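Long-range contacts in amidohydrolase (Xanthomonas campestris pv. campestris, PDB 4DZH), which probably deaminates 5'-methylthioadenosine or related adenosine compounds, as a zinc-dependent member of the amidohydrolase superfamily: residues A[77-82]-A[314-319]; A[291-296]-A[320-325]. All coordinates share one frame; numbering follows the deposited sequence.

Contact 1 (A[77-82]-A[314-319]); sequences NAHTHN and GTDGCA. With ZN (zinc ion), chain E; ZN (zinc ion), chain F.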
ATOM      1  N   ASN A  77      13.205   3.403   8.910  1.00 11.96           N
ATOM      2  CA  ASN A  77      12.025   4.234   8.957  1.00 13.16           C
ATOM      3  C   ASN A  77      12.446   5.555   9.573  1.00 13.44           C
ATOM      4  O   ASN A  77      12.621   5.659  10.779  1.00 13.06           O
ATOM      5  CB  ASN A  77      10.938   3.538   9.818  1.00 13.45           C
ATOM      6  CG  ASN A  77       9.596   4.286   9.809  1.00 15.25           C
ATOM      7  OD1 ASN A  77       9.522   5.531   9.587  1.00 13.16           O
ATOM      8  ND2 ASN A  77       8.508   3.559  10.109  1.00 15.13           N
ATOM      9  N   ALA A  78      12.619   6.558   8.724  1.00 13.92           N
ATOM     10  CA  ALA A  78      13.324   7.772   9.137  1.00 16.06           C
ATOM     11  C   ALA A  78      12.432   8.828   9.779  1.00 14.74           C
ATOM     12  O   ALA A  78      12.888   9.988   9.963  1.00 15.39           O
ATOM     13  CB  ALA A  78      14.087   8.352   7.897  1.00 17.35           C
ATOM     14  N   HIS A  79      11.186   8.484  10.144  1.00 11.96           N
ATOM     15  CA  HIS A  79      10.350   9.391  10.936  1.00 12.80           C
ATOM     16  C   HIS A  79       9.220   8.673  11.649  1.00 13.57           C
ATOM     17  O   HIS A  79       8.237   8.296  11.030  1.00 14.47           O
ATOM     18  CB  HIS A  79       9.725  10.492  10.072  1.00 15.44           C
ATOM     19  CG  HIS A  79       8.985  11.519  10.884  1.00 13.18           C
ATOM     20  ND1 HIS A  79       9.617  12.314  11.817  1.00 14.77           N
ATOM     21  CD2 HIS A  79       7.666  11.827  10.967  1.00 13.06           C
ATOM     22  CE1 HIS A  79       8.730  13.118  12.384  1.00 12.30           C
ATOM     23  NE2 HIS A  79       7.533  12.848  11.889  1.00 16.19           N
ATOM     24  N   THR A  80       9.374   8.482  12.964  1.00 15.57           N
ATOM     25  CA  THR A  80       8.324   7.801  13.733  1.00 14.88           C
ATOM     26  C   THR A  80       7.872   8.569  14.972  1.00 14.06           C
ATOM     27  O   THR A  80       8.612   9.364  15.559  1.00 15.45           O
ATOM     28  CB  THR A  80       8.768   6.384  14.193  1.00 15.56           C
ATOM     29  OG1 THR A  80       9.997   6.492  14.947  1.00 17.01           O
ATOM     30  CG2 THR A  80       9.013   5.498  12.954  1.00 13.33           C
ATOM     31  N   HIS A  81       6.637   8.294  15.396  1.00 12.73           N
ATOM     32  CA  HIS A  81       6.124   8.675  16.713  1.00 15.61           C
ATOM     33  C   HIS A  81       5.545   7.374  17.255  1.00 14.09           C
ATOM     34  O   HIS A  81       4.329   7.188  17.280  1.00 13.78           O
ATOM     35  CB  HIS A  81       5.018   9.747  16.616  1.00 14.14           C
ATOM     36  CG  HIS A  81       5.405  10.974  15.840  1.00 16.23           C
ATOM     37  ND1 HIS A  81       6.397  11.838  16.265  1.00 16.99           N
ATOM     38  CD2 HIS A  81       4.923  11.486  14.683  1.00 16.30           C
ATOM     39  CE1 HIS A  81       6.516  12.830  15.398  1.00 17.57           C
ATOM     40  NE2 HIS A  81       5.654  12.622  14.413  1.00 10.91           N
ATOM     41  N   ASN A  82       6.429   6.468  17.645  1.00 14.33           N
ATOM     42  CA  ASN A  82       5.989   5.076  17.773  1.00 13.36           C
ATOM     43  C   ASN A  82       4.961   4.720  18.890  1.00 14.58           C
ATOM     44  O   ASN A  82       4.153   3.805  18.693  1.00 16.62           O
ATOM     45  CB  ASN A  82       7.207   4.111  17.710  1.00 12.40           C
ATOM     46  CG  ASN A  82       7.509   3.649  16.277  1.00 12.27           C
ATOM     47  OD1 ASN A  82       6.669   3.779  15.343  1.00 16.26           O
ATOM     48  ND2 ASN A  82       8.693   3.057  16.093  1.00 13.10           N
ATOM     49  N   GLY A 314       9.887   7.791   5.687  1.00 14.27           N
ATOM     50  CA  GLY A 314       9.363   7.489   7.013  1.00 14.99           C
ATOM     51  C   GLY A 314       7.838   7.323   6.953  1.00 13.52           C
ATOM     52  O   GLY A 314       7.159   7.728   5.983  1.00 13.87           O
ATOM     53  N   THR A 315       7.255   6.769   8.003  1.00 14.02           N
ATOM     54  CA  THR A 315       5.824   6.470   8.022  1.00 12.87           C
ATOM     55  C   THR A 315       5.001   7.524   8.799  1.00 12.88           C
ATOM     56  O   THR A 315       3.776   7.576   8.613  1.00 13.87           O
ATOM     57  CB  THR A 315       5.501   5.052   8.616  1.00 13.35           C
ATOM     58  OG1 THR A 315       6.037   4.970   9.952  1.00 13.05           O
ATOM     59  CG2 THR A 315       6.084   3.903   7.733  1.00 13.16           C
ATOM     60  N   ASP A 316       5.642   8.283   9.702  1.00 14.14           N
ATOM     61  CA  ASP A 316       4.936   9.106  10.692  1.00 12.43           C
ATOM     62  C   ASP A 316       4.209   8.149  11.621  1.00 15.83           C
ATOM     63  O   ASP A 316       4.558   6.947  11.669  1.00 17.02           O
ATOM     64  CB  ASP A 316       3.980  10.129   9.993  1.00 10.37           C
ATOM     65  CG  ASP A 316       3.819  11.461  10.755  1.00 16.33           C
ATOM     66  OD1 ASP A 316       4.534  11.820  11.722  1.00 19.39           O
ATOM     67  OD2 ASP A 316       2.945  12.195  10.237  1.00 15.80           O
ATOM     68  N   GLY A 317       3.190   8.597  12.318  1.00 16.97           N
ATOM     69  CA  GLY A 317       2.545   7.796  13.362  1.00 17.75           C
ATOM     70  C   GLY A 317       1.294   7.058  12.907  1.00 20.32           C
ATOM     71  O   GLY A 317       0.723   7.364  11.847  1.00 18.43           O
ATOM     72  N   CYS A 318       0.833   6.094  13.720  1.00 15.26           N
ATOM     73  CA  CYS A 318      -0.282   5.239  13.366  1.00 15.93           C
ATOM     74  C   CYS A 318      -1.653   5.889  13.521  1.00 16.61           C
ATOM     75  O   CYS A 318      -2.637   5.225  13.255  1.00 15.28           O
ATOM     76  CB  CYS A 318      -0.247   3.897  14.109  1.00 17.36           C
ATOM     77  SG  CYS A 318       1.155   2.869  13.587  1.00 19.33           S
ATOM     78  N   ALA A 319      -1.711   7.159  13.897  1.00 18.52           N
ATOM     79  CA  ALA A 319      -3.000   7.860  13.833  1.00 22.51           C
ATOM     80  C   ALA A 319      -3.100   8.618  12.516  1.00 22.95           C
ATOM     81  O   ALA A 319      -4.151   9.222  12.232  1.00 21.60           O
ATOM     82  CB  ALA A 319      -3.166   8.821  15.018  1.00 22.08           C
TER
HETATM   83 ZN    ZN E 504       5.767  13.577  12.685  1.00 17.64          ZN
HETATM   84 ZN    ZN F 505       2.764  13.700  11.478  0.80 17.87          ZN
HETATM   85  O   HOH W   1       5.303   5.945  14.277  1.00 15.94           O
HETATM   86  O   HOH W   2       2.856   4.964  15.494  1.00 16.21           O
HETATM   87  O   HOH W   3       4.399  14.577  11.579  1.00 18.19           O
HETATM   88  O   HOH W   4       1.598  15.317  10.711  0.80 16.23           O

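Contact 2 (A[291-296]-A[320-325]); sequences NLKLAS and SNNDLD. With MG (magnesium ion), chain B.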
ATOM      1  N   ASN A 291       1.206  12.427   4.508  1.00 15.40           N
ATOM      2  CA  ASN A 291       0.967  13.691   3.783  1.00 17.40           C
ATOM      3  C   ASN A 291      -0.358  13.595   2.984  1.00 21.17           C
ATOM      4  O   ASN A 291      -1.157  14.559   2.911  1.00 19.17           O
ATOM      5  CB  ASN A 291       2.093  14.003   2.791  1.00 15.35           C
ATOM      6  CG  ASN A 291       3.449  14.311   3.417  1.00 17.60           C
ATOM      7  OD1 ASN A 291       4.462  14.295   2.705  1.00 19.83           O
ATOM      8  ND2 ASN A 291       3.502  14.600   4.735  1.00 15.08           N
ATOM      9  N   LEU A 292      -0.596  12.455   2.320  1.00 16.39           N
ATOM     10  CA  LEU A 292      -1.786  12.353   1.529  1.00 14.08           C
ATOM     11  C   LEU A 292      -3.000  12.305   2.452  1.00 18.30           C
ATOM     12  O   LEU A 292      -3.996  12.998   2.227  1.00 19.56           O
ATOM     13  CB  LEU A 292      -1.731  11.104   0.624  1.00 15.91           C
ATOM     14  CG  LEU A 292      -0.663  11.067  -0.460  1.00 15.65           C
ATOM     15  CD1 LEU A 292      -0.801   9.680  -1.165  1.00 14.92           C
ATOM     16  CD2 LEU A 292      -0.951  12.155  -1.469  1.00 18.29           C
ATOM     17  N   LYS A 293      -2.916  11.491   3.520  1.00 15.45           N
ATOM     18  CA  LYS A 293      -4.064  11.265   4.387  1.00 17.85           C
ATOM     19  C   LYS A 293      -4.471  12.549   5.117  1.00 19.25           C
ATOM     20  O   LYS A 293      -5.664  12.758   5.306  1.00 20.51           O
ATOM     21  CB  LYS A 293      -3.726  10.159   5.400  1.00 13.60           C
ATOM     22  CG  LYS A 293      -4.873   9.659   6.241  1.00 18.37           C
ATOM     23  CD  LYS A 293      -4.428   8.392   7.036  1.00 18.74           C
ATOM     24  CE  LYS A 293      -5.594   7.655   7.707  1.00 21.48           C
ATOM     25  NZ  LYS A 293      -6.113   8.366   8.918  1.00 24.30           N
ATOM     26  N   LEU A 294      -3.507  13.406   5.464  1.00 19.88           N
ATOM     27  CA  LEU A 294      -3.812  14.639   6.203  1.00 20.75           C
ATOM     28  C   LEU A 294      -4.048  15.787   5.232  1.00 25.19           C
ATOM     29  O   LEU A 294      -4.290  16.934   5.644  1.00 23.73           O
ATOM     30  CB  LEU A 294      -2.679  14.991   7.168  1.00 23.13           C
ATOM     31  CG  LEU A 294      -2.571  13.998   8.341  1.00 25.16           C
ATOM     32  CD1 LEU A 294      -1.350  14.298   9.237  1.00 23.18           C
ATOM     33  CD2 LEU A 294      -3.869  13.958   9.121  1.00 30.76           C
ATOM     34  N   ALA A 295      -3.962  15.486   3.943  1.00 20.96           N
ATOM     35  CA  ALA A 295      -4.029  16.537   2.893  1.00 23.99           C
ATOM     36  C   ALA A 295      -2.970  17.602   3.129  1.00 22.41           C
ATOM     37  O   ALA A 295      -3.226  18.819   2.996  1.00 24.61           O
ATOM     38  CB  ALA A 295      -5.415  17.162   2.793  1.00 27.62           C
ATOM     39  N   SER A 296      -1.768  17.166   3.472  1.00 21.12           N
ATOM     40  CA  SER A 296      -0.684  18.118   3.684  1.00 22.56           C
ATOM     41  C   SER A 296      -0.062  18.627   2.405  1.00 23.02           C
ATOM     42  O   SER A 296       0.509  19.723   2.376  1.00 25.03           O
ATOM     43  CB  SER A 296       0.403  17.515   4.584  1.00 19.81           C
ATOM     44  OG  SER A 296      -0.206  17.052   5.791  1.00 23.75           O
ATOM     45  N   SER A 320      -2.031   8.619  11.724  1.00 20.14           N
ATOM     46  CA  SER A 320      -2.112   9.215  10.366  1.00 18.65           C
ATOM     47  C   SER A 320      -1.312   8.401   9.335  1.00 16.14           C
ATOM     48  O   SER A 320      -0.409   8.927   8.666  1.00 18.73           O
ATOM     49  CB  SER A 320      -1.678  10.669  10.365  1.00 18.37           C
ATOM     50  OG  SER A 320      -0.288  10.832  10.546  1.00 20.38           O
ATOM     51  N   ASN A 321      -1.638   7.117   9.274  1.00 14.23           N
ATOM     52  CA  ASN A 321      -1.053   6.272   8.238  1.00 13.09           C
ATOM     53  C   ASN A 321      -1.959   5.157   7.746  1.00 15.07           C
ATOM     54  O   ASN A 321      -2.291   5.149   6.563  1.00 15.09           O
ATOM     55  CB  ASN A 321       0.381   5.797   8.628  1.00 13.92           C
ATOM     56  CG  ASN A 321       1.097   5.140   7.455  1.00 10.84           C
ATOM     57  OD1 ASN A 321       0.618   4.128   6.898  1.00 14.52           O
ATOM     58  ND2 ASN A 321       2.224   5.704   7.061  1.00 13.28           N
ATOM     59  N   ASN A 322      -2.376   4.166   8.553  1.00 14.81           N
ATOM     60  CA  ASN A 322      -2.217   4.054  10.014  1.00 13.94           C
ATOM     61  C   ASN A 322      -1.331   2.863  10.377  1.00 16.86           C
ATOM     62  O   ASN A 322      -1.488   2.262  11.471  1.00 15.24           O
ATOM     63  CB  ASN A 322      -3.605   3.829  10.592  1.00 13.24           C
ATOM     64  CG  ASN A 322      -4.416   5.089  10.585  1.00 13.33           C
ATOM     65  OD1 ASN A 322      -3.880   6.180  10.409  1.00 15.90           O
ATOM     66  ND2 ASN A 322      -5.719   4.946  10.744  1.00 15.87           N
ATOM     67  N   ASP A 323      -0.435   2.465   9.465  1.00 16.10           N
ATOM     68  CA  ASP A 323       0.491   1.363   9.790  1.00 11.87           C
ATOM     69  C   ASP A 323       1.944   1.827   9.761  1.00 14.82           C
ATOM     70  O   ASP A 323       2.258   2.996   9.473  1.00 14.06           O
ATOM     71  CB  ASP A 323       0.267   0.143   8.915  1.00 13.46           C
ATOM     72  CG  ASP A 323       0.328   0.460   7.429  1.00 17.08           C
ATOM     73  OD1 ASP A 323       1.034   1.424   7.059  1.00 15.43           O
ATOM     74  OD2 ASP A 323      -0.248  -0.311   6.629  1.00 17.88           O
ATOM     75  N   LEU A 324       2.850   0.916  10.125  1.00 11.67           N
ATOM     76  CA  LEU A 324       4.306   1.201  10.086  1.00 12.85           C
ATOM     77  C   LEU A 324       4.923   0.407   8.952  1.00 14.08           C
ATOM     78  O   LEU A 324       6.044  -0.112   9.059  1.00 15.18           O
ATOM     79  CB  LEU A 324       4.989   0.770  11.400  1.00 12.53           C
ATOM     80  CG  LEU A 324       4.473   1.557  12.597  1.00 11.49           C
ATOM     81  CD1 LEU A 324       5.091   0.989  13.918  1.00 13.83           C
ATOM     82  CD2 LEU A 324       4.658   3.132  12.513  1.00 14.48           C
ATOM     83  N   ASP A 325       4.192   0.265   7.859  1.00 11.89           N
ATOM     84  CA  ASP A 325       4.574  -0.636   6.785  1.00 11.85           C
ATOM     85  C   ASP A 325       5.488   0.108   5.822  1.00 12.06           C
ATOM     86  O   ASP A 325       4.991   0.920   4.992  1.00 13.19           O
ATOM     87  CB  ASP A 325       3.294  -1.096   6.051  1.00 10.35           C
ATOM     88  CG  ASP A 325       3.569  -2.058   4.869  1.00 12.21           C
ATOM     89  OD1 ASP A 325       4.748  -2.178   4.457  1.00 14.70           O
ATOM     90  OD2 ASP A 325       2.599  -2.662   4.356  1.00 12.92           O
TER
HETATM   91 MG    MG B 501       0.822   2.748   5.501  1.00 12.88          MG
HETATM   92  O   HOH W   5      -1.341   2.796   5.590  1.00 16.38           O
HETATM   93  O   HOH W   6       0.555   0.991   4.315  1.00 14.69           O
HETATM   94  O   HOH W   7       2.868   2.748   5.401  1.00 13.28           O

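Contact 1 (A[77-82]-A[314-319])
In His79 the ring swings away from the main-chain N (chi1 -174°), while in His81 it lies beside that N (chi1 -54°), and the two imidazoles of the HxH pair converge on one zinc ion. Their NE2 atoms bind it, that of His79 at 2.1 Å. Asp316 reaches the same metal from the 314-319 loop: its carboxylate lies beside the His79 ring, the planes 35° apart, with OD1 near the edge of both imidazoles. OD1 is 2.4 Å from this zinc and lies longer, 2.6 Å, from the second one, to which OD2 makes the shorter bond of 2.0 Å. Water 3 also bridges the metals, while water 4 binds the second alone. His228 completes the first site; His226, Asn139 and Ser290 hold His79 ND1, His81 ND1 and Asp316 OD2 from outside.

Away from the metals one backbone bond and the Asn77 amide join the two segments. Asp316 N donates to His79 O at 2.9 Å. The Asn77 amide grips Thr315 twice: OD1 accepts from Thr315 N, which is tilted from the carbonyl plane, and ND2 donates to Thr315 OG1 at 2.8 Å, almost straight and within the amide plane. That hydroxyl in turn donates to Asp316 O, whose other partner here is water 1, shared with His81 N and Asn82 OD1. Gly314, with no side chain in the way, passes close to His79 N and brings its CA within 3.2 Å of Asn77 OD1.

This is the metal centre at the C-terminal ends of the barrel strands in the amidohydrolase fold. Water 3, held by both zinc ions, would probably be polarised by them, consistent with the metal-activated water nucleophile of amidohydrolases; whether the presumed deamination needs both metals remains open.

Contact 2 (A[291-296]-A[320-325])
A cis peptide bond joins Asn321 to Asn322 where the 320-325 loop passes Lys293, whose CD packs against this backbone, 3.8 Å from Asn321 N. The lysine chain is extended through its first three torsions and bends only at the last (chi4 -74°), so that the lysine and Asn322 side chains cross at about a right angle, CE and NZ both 3.5 Å from Asn322 OD1. The hydrogen bond from NZ is weak; its stronger partner is Asp92, in a salt bridge, which also accepts from Asn322 ND2. Asn322 OD1 is better engaged within its own loop, accepting from Asn321 N at 2.7 Å. The CD1 methyl of Leu294 rests on Ser320 CB at 3.8 Å.

Residues on both sides of the cis bond bind a magnesium ion. Asn321 OD1 and Asp323 OD1 bind it at 2.0 Å and 2.1 Å, joined by waters 5, 6 and 7 and by Glu289 to make six ligands. Asn321 OD1 also accepts from Asp323 N, from above its carbonyl plane, closing an Asx turn. Its ND2 is held by Thr315 O and Glu329, which fixes the rotation of the amide with OD1 facing the metal. Waters 6 and 7 donate to Asp323 OD2 and Asp325 O.

The contact joins the C-terminal end of helix 288-293, closed by a Schellman motif at Ala295, to the loop that leaves strand 310-313. Asp325 ends that loop as the N-cap of helix 326-341. Lys293 also meets the second subunit, through a cation-pi contact with Tyr403 of its helix 397-403 and packing on Ile335 of its helix 326-341.

Contacts 1 and 2 use successive halves of one loop, 314-319 and 320-325, between strand 310-313 and helix 326-341. Both are buried, but contact 1 lies near the middle of the chain, where the loop meets the end of strand 69-80, whereas contact 2 is further out, against the end of helix 288-293 and beside the second subunit. Their chemistry differs accordingly: two zinc ions held by imidazoles and a carboxylate in the first, a magnesium ion with three waters among its six oxygen ligands in the second. Thr315 O and Asn321 ND2, 2.9 Å apart, tie the halves, and Leu324 packs back on Asn82, Thr315 and Cys318.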